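Local atomic coordinates of protein SMG-7 (Caenorhabditis elegans, PDB entry 3ZHE), a protein that forms a heterodimer with SMG-5 through an unusual arrangement of two 14-3-3-like domains that is required for efficient nonsense-mediated mRNA decay. Residues His92-Asn97 and Leu114-Ile119; Ser103-Trp108 and Gln150-Gln155. All coordinates share one frame; numbering follows the deposited sequence.

In the fold
The two contacts interleave along the chain: residues 92-97, 103-108, 114-119 and 150-155 follow one another, alternating between interaction 1 and interaction 2. The connection that leaves helix 68-92 takes part in both contacts before helix 122-142 begins. In interaction 1 its two ends meet each other, and in interaction 2 its middle, around the short helix 104-107, meets helix 146-159. The centres lie 18 Å apart, on the same side of the chain's centre, with nearest atoms about 6 Å apart and no touch. Both contacts pack against helix 68-92. Residues of both also reach the SMG-5 chain, so the connection between helices 68-92 and 122-142 contributes to the surface on which the heterodimer forms.

Interaction 1. Residues His92-Asn97 and Leu114-Ile119; sequences HYEIPN and LNRKPI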
# COMPACT_ATOMS: atom_id res chain seq x y z
N HIS B 92 11.19 -4.32 -7.68
CA HIS B 92 11.72 -5.10 -8.79
C HIS B 92 10.69 -5.97 -9.52
O HIS B 92 10.88 -6.31 -10.69
CB HIS B 92 12.89 -5.98 -8.32
CG HIS B 92 14.17 -5.22 -8.11
ND1 HIS B 92 15.18 -5.20 -9.04
CD2 HIS B 92 14.59 -4.45 -7.08
CE1 HIS B 92 16.18 -4.46 -8.59
NE2 HIS B 92 15.85 -3.99 -7.40
N TYR B 93 9.60 -6.32 -8.84
CA TYR B 93 8.60 -7.21 -9.43
C TYR B 93 7.19 -6.65 -9.39
O TYR B 93 6.79 -6.01 -8.42
CB TYR B 93 8.65 -8.58 -8.75
CG TYR B 93 9.89 -9.37 -9.07
CD1 TYR B 93 11.08 -9.15 -8.37
CD2 TYR B 93 9.89 -10.33 -10.07
CE1 TYR B 93 12.22 -9.87 -8.66
CE2 TYR B 93 11.03 -11.05 -10.37
CZ TYR B 93 12.19 -10.82 -9.66
OH TYR B 93 13.33 -11.53 -9.96
N GLU B 94 6.43 -6.89 -10.46
CA GLU B 94 5.06 -6.40 -10.56
C GLU B 94 4.12 -7.12 -9.60
O GLU B 94 3.37 -8.01 -10.01
CB GLU B 94 4.54 -6.55 -11.99
CG GLU B 94 5.33 -5.79 -13.04
CD GLU B 94 4.69 -5.86 -14.41
OE1 GLU B 94 3.51 -6.26 -14.49
OE2 GLU B 94 5.36 -5.52 -15.40
N ILE B 95 4.16 -6.74 -8.33
CA ILE B 95 3.30 -7.36 -7.34
C ILE B 95 1.89 -6.79 -7.42
O ILE B 95 1.70 -5.58 -7.28
CB ILE B 95 3.84 -7.15 -5.91
CG1 ILE B 95 5.26 -7.69 -5.81
CG2 ILE B 95 2.93 -7.83 -4.90
CD1 ILE B 95 5.38 -9.16 -6.15
N PRO B 96 0.91 -7.66 -7.67
CA PRO B 96 -0.50 -7.27 -7.81
C PRO B 96 -1.03 -6.54 -6.58
O PRO B 96 -0.56 -6.79 -5.47
CB PRO B 96 -1.22 -8.62 -7.95
CG PRO B 96 -0.19 -9.53 -8.53
CD PRO B 96 1.10 -9.11 -7.90
N ASN B 97 -1.99 -5.65 -6.79
CA ASN B 97 -2.67 -4.98 -5.68
C ASN B 97 -3.59 -5.96 -4.96
O ASN B 97 -4.32 -6.71 -5.60
CB ASN B 97 -3.48 -3.80 -6.20
CG ASN B 97 -4.34 -3.17 -5.11
OD1 ASN B 97 -3.90 -2.28 -4.39
ND2 ASN B 97 -5.58 -3.63 -5.00
N LEU B 114 9.78 1.87 -12.09
CA LEU B 114 10.09 1.96 -13.52
C LEU B 114 9.90 0.63 -14.24
O LEU B 114 8.79 0.26 -14.61
CB LEU B 114 11.52 2.46 -13.72
N ASN B 115 11.01 -0.08 -14.44
CA ASN B 115 11.00 -1.34 -15.18
C ASN B 115 11.01 -2.54 -14.25
O ASN B 115 12.07 -2.99 -13.80
CB ASN B 115 12.18 -1.40 -16.14
CG ASN B 115 12.21 -0.23 -17.11
OD1 ASN B 115 11.46 -0.20 -18.09
ND2 ASN B 115 13.07 0.74 -16.84
N ARG B 116 9.83 -3.08 -13.97
CA ARG B 116 9.70 -4.23 -13.09
C ARG B 116 9.50 -5.51 -13.90
O ARG B 116 8.77 -5.53 -14.89
CB ARG B 116 8.52 -4.05 -12.13
CG ARG B 116 8.60 -2.79 -11.29
CD ARG B 116 7.59 -2.82 -10.15
NE ARG B 116 6.23 -2.52 -10.58
CZ ARG B 116 5.18 -2.49 -9.76
NH1 ARG B 116 5.34 -2.75 -8.47
NH2 ARG B 116 3.97 -2.21 -10.23
N LYS B 117 10.16 -6.58 -13.47
CA LYS B 117 9.95 -7.89 -14.07
C LYS B 117 8.53 -8.35 -13.77
O LYS B 117 8.06 -8.24 -12.64
CB LYS B 117 10.94 -8.91 -13.51
CG LYS B 117 12.39 -8.62 -13.85
CD LYS B 117 13.30 -9.72 -13.32
CE LYS B 117 14.76 -9.40 -13.58
NZ LYS B 117 15.65 -10.48 -13.07
N PRO B 118 7.83 -8.88 -14.79
CA PRO B 118 6.45 -9.32 -14.59
C PRO B 118 6.37 -10.58 -13.73
O PRO B 118 7.25 -11.44 -13.81
CB PRO B 118 5.97 -9.62 -16.01
CG PRO B 118 7.21 -9.96 -16.76
CD PRO B 118 8.29 -9.09 -16.17
N ILE B 119 5.33 -10.68 -12.90
CA ILE B 119 5.10 -11.89 -12.11
C ILE B 119 4.65 -13.04 -13.01
O ILE B 119 3.73 -12.88 -13.81
CB ILE B 119 4.05 -11.65 -11.00
CG1 ILE B 119 4.69 -10.94 -9.80
CG2 ILE B 119 3.44 -12.97 -10.53
CD1 ILE B 119 5.80 -11.72 -9.13
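Tyr93 and Lys117 form a single beta bridge of the parallel type in a chain without regular strands. Lys117 N donates to His92 O (2.9 Å) and Glu94 N to Lys117 O (3.0 Å), so both backbone groups of Lys117 are used. Only this one pair is bridged; Glu94, next to it, is the centre of an inverse gamma turn. The side chains of the bridged pair lie side by side and point the same way: the extended lysine follows the tyrosine, with its CB 3.8 Å from Tyr93 CE2 and its CD beside the hydroxyl. Arg116 bends at chi3 (-78°) to bring NE round, and one face of its guanidinium lies over Glu94 CA, 4.0 Å away. Although opposite in charge, Glu94 OE2 and Arg116 NE remain 5.7 Å apart. NH1 instead bonds to the carbonyl of His90. Ile119 closes the other end, CG1 lying against Glu94 O and CD1 4.0 Å from Ile95 CD1. Phe37 of helix 37-42 packs on Tyr93, Ile95 and Ile119, while Ile95 also reaches Val89 and His90 of helix 68-92, seating the paired loops against both helices.

Interaction 2. Residues Ser103-Trp108 and Gln150-Gln155; sequences SKQLTW and QEYYEQ
Leu106 and Tyr152 reach toward each other tip to tip, and the leucine meets the ring at its edge. CD1 of Leu106 lies in the ring plane, 3.5 Å from Tyr152 CE1, so the methyl touches the rim and does not stack on a face. Tyr152 has CG anti to its carbonyl carbon, beside the backbone N (chi1 -77°), and the phenol spans the distance to the short helix 104-107. Beyond the leucine, its OH comes to the start of that helix, 3.9 Å from Ser103 CB, which approaches the ring obliquely. Gln155, one turn further along helix 146-159, faces the same region: its OE1 is 4.2 Å from Ser103 N. No hydrogen bond joins the two segments; the closest meeting is the apolar one of Leu106 with Tyr152.

Residues 150-155 fall in a predicted TPR repeat (130-163). Met136 and Met140 of helix 122-142 pack on Tyr152, and Leu133 of the same helix touches both sides of the contact, meeting Leu106 on one and Gln155 on the other.

Ser103 is the N-cap of this weakly bonded helix. Its OG, turned anti to the backbone N (chi1 172°), accepts a weak bond from Gln105 N at 3.5 Å. Its carbonyl O receives Thr107 OG1 at 3.0 Å, the hydroxyl standing 39° out of the carbonyl plane. Both bonds lie at the start of the helix, where Ser103 CB meets the tyrosine hydroxyl. Ser98 of the SMG-5 chain hydrogen-bonds Gln105 OE1, and Tyr132 of the same chain meets Trp108 edge-to-face.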
# COMPACT_ATOMS: atom_id res chain seq x y z
N SER B 103 -1.49 -1.07 4.18
CA SER B 103 -0.58 0.04 4.46
C SER B 103 0.39 0.28 3.32
O SER B 103 1.04 -0.64 2.82
CB SER B 103 0.18 -0.21 5.76
OG SER B 103 1.19 0.76 5.95
N LYS B 104 0.49 1.54 2.90
CA LYS B 104 1.29 1.91 1.74
C LYS B 104 2.78 1.91 2.03
O LYS B 104 3.60 1.99 1.11
CB LYS B 104 0.84 3.26 1.18
CG LYS B 104 -0.64 3.34 0.85
CD LYS B 104 -0.90 4.19 -0.38
CE LYS B 104 -2.37 4.16 -0.77
NZ LYS B 104 -2.88 2.76 -0.88
N GLN B 105 3.14 1.83 3.31
CA GLN B 105 4.54 1.79 3.71
C GLN B 105 5.20 0.49 3.25
O GLN B 105 6.41 0.45 3.03
CB GLN B 105 4.68 1.95 5.22
CG GLN B 105 4.26 3.31 5.74
CD GLN B 105 2.96 3.26 6.52
OE1 GLN B 105 2.72 2.34 7.30
NE2 GLN B 105 2.11 4.26 6.31
N LEU B 106 4.40 -0.55 3.12
CA LEU B 106 4.88 -1.83 2.62
C LEU B 106 4.63 -1.90 1.13
O LEU B 106 5.24 -2.70 0.42
CB LEU B 106 4.15 -2.98 3.30
CG LEU B 106 3.89 -2.90 4.81
CD1 LEU B 106 3.12 -4.13 5.26
CD2 LEU B 106 5.20 -2.77 5.58
N THR B 107 3.72 -1.05 0.66
CA THR B 107 3.19 -1.17 -0.69
C THR B 107 3.68 -0.09 -1.65
O THR B 107 4.12 -0.40 -2.76
CB THR B 107 1.64 -1.14 -0.68
OG1 THR B 107 1.15 -2.11 0.26
CG2 THR B 107 1.08 -1.45 -2.06
N TRP B 108 3.62 1.17 -1.21
CA TRP B 108 3.76 2.32 -2.09
C TRP B 108 2.69 2.28 -3.18
O TRP B 108 1.61 1.74 -2.96
CB TRP B 108 5.16 2.41 -2.71
CG TRP B 108 6.20 2.91 -1.75
CD1 TRP B 108 5.98 3.58 -0.57
CD2 TRP B 108 7.62 2.78 -1.87
NE1 TRP B 108 7.18 3.87 0.03
CE2 TRP B 108 8.20 3.39 -0.74
CE3 TRP B 108 8.46 2.21 -2.84
CZ2 TRP B 108 9.58 3.44 -0.55
CZ3 TRP B 108 9.83 2.26 -2.64
CH2 TRP B 108 10.37 2.88 -1.51
N GLN B 150 -4.02 -6.19 14.43
CA GLN B 150 -5.26 -6.80 13.98
C GLN B 150 -5.53 -6.48 12.51
O GLN B 150 -6.02 -7.33 11.77
CB GLN B 150 -6.44 -6.37 14.85
CG GLN B 150 -7.77 -6.99 14.44
CD GLN B 150 -8.91 -6.64 15.37
OE1 GLN B 150 -8.70 -6.05 16.43
NE2 GLN B 150 -10.13 -7.00 14.98
N GLU B 151 -5.22 -5.25 12.10
CA GLU B 151 -5.38 -4.87 10.70
C GLU B 151 -4.49 -5.73 9.80
O GLU B 151 -4.97 -6.35 8.84
CB GLU B 151 -5.08 -3.38 10.50
CG GLU B 151 -6.04 -2.44 11.22
CD GLU B 151 -5.82 -0.98 10.88
OE1 GLU B 151 -4.90 -0.69 10.08
OE2 GLU B 151 -6.56 -0.11 11.40
N TYR B 152 -3.20 -5.77 10.12
CA TYR B 152 -2.24 -6.60 9.38
C TYR B 152 -2.69 -8.06 9.33
O TYR B 152 -2.64 -8.70 8.28
CB TYR B 152 -0.84 -6.51 10.01
CG TYR B 152 -0.08 -5.23 9.70
CD1 TYR B 152 0.56 -5.06 8.49
CD2 TYR B 152 0.01 -4.21 10.65
CE1 TYR B 152 1.26 -3.90 8.21
CE2 TYR B 152 0.71 -3.05 10.38
CZ TYR B 152 1.33 -2.90 9.16
OH TYR B 152 2.03 -1.75 8.89
N TYR B 153 -3.14 -8.57 10.47
CA TYR B 153 -3.61 -9.95 10.58
C TYR B 153 -4.81 -10.24 9.69
O TYR B 153 -4.85 -11.25 9.01
CB TYR B 153 -3.95 -10.28 12.03
CG TYR B 153 -2.75 -10.56 12.91
CD1 TYR B 153 -1.56 -11.03 12.37
CD2 TYR B 153 -2.80 -10.34 14.28
CE1 TYR B 153 -0.46 -11.28 13.16
CE2 TYR B 153 -1.71 -10.59 15.08
CZ TYR B 153 -0.54 -11.06 14.52
OH TYR B 153 0.55 -11.31 15.33
N GLU B 154 -5.80 -9.35 9.72
CA GLU B 154 -7.02 -9.53 8.93
C GLU B 154 -6.71 -9.45 7.44
O GLU B 154 -7.25 -10.23 6.64
CB GLU B 154 -8.07 -8.49 9.31
CG GLU B 154 -8.68 -8.68 10.69
CD GLU B 154 -9.60 -7.54 11.09
OE1 GLU B 154 -9.73 -6.58 10.30
OE2 GLU B 154 -10.19 -7.61 12.18
N GLN B 155 -5.84 -8.52 7.06
CA GLN B 155 -5.41 -8.41 5.67
C GLN B 155 -4.72 -9.70 5.23
O GLN B 155 -5.08 -10.28 4.20
CB GLN B 155 -4.48 -7.21 5.48
CG GLN B 155 -5.17 -5.86 5.65
CD GLN B 155 -4.20 -4.69 5.59
OE1 GLN B 155 -3.01 -4.86 5.33
NE2 GLN B 155 -4.72 -3.49 5.85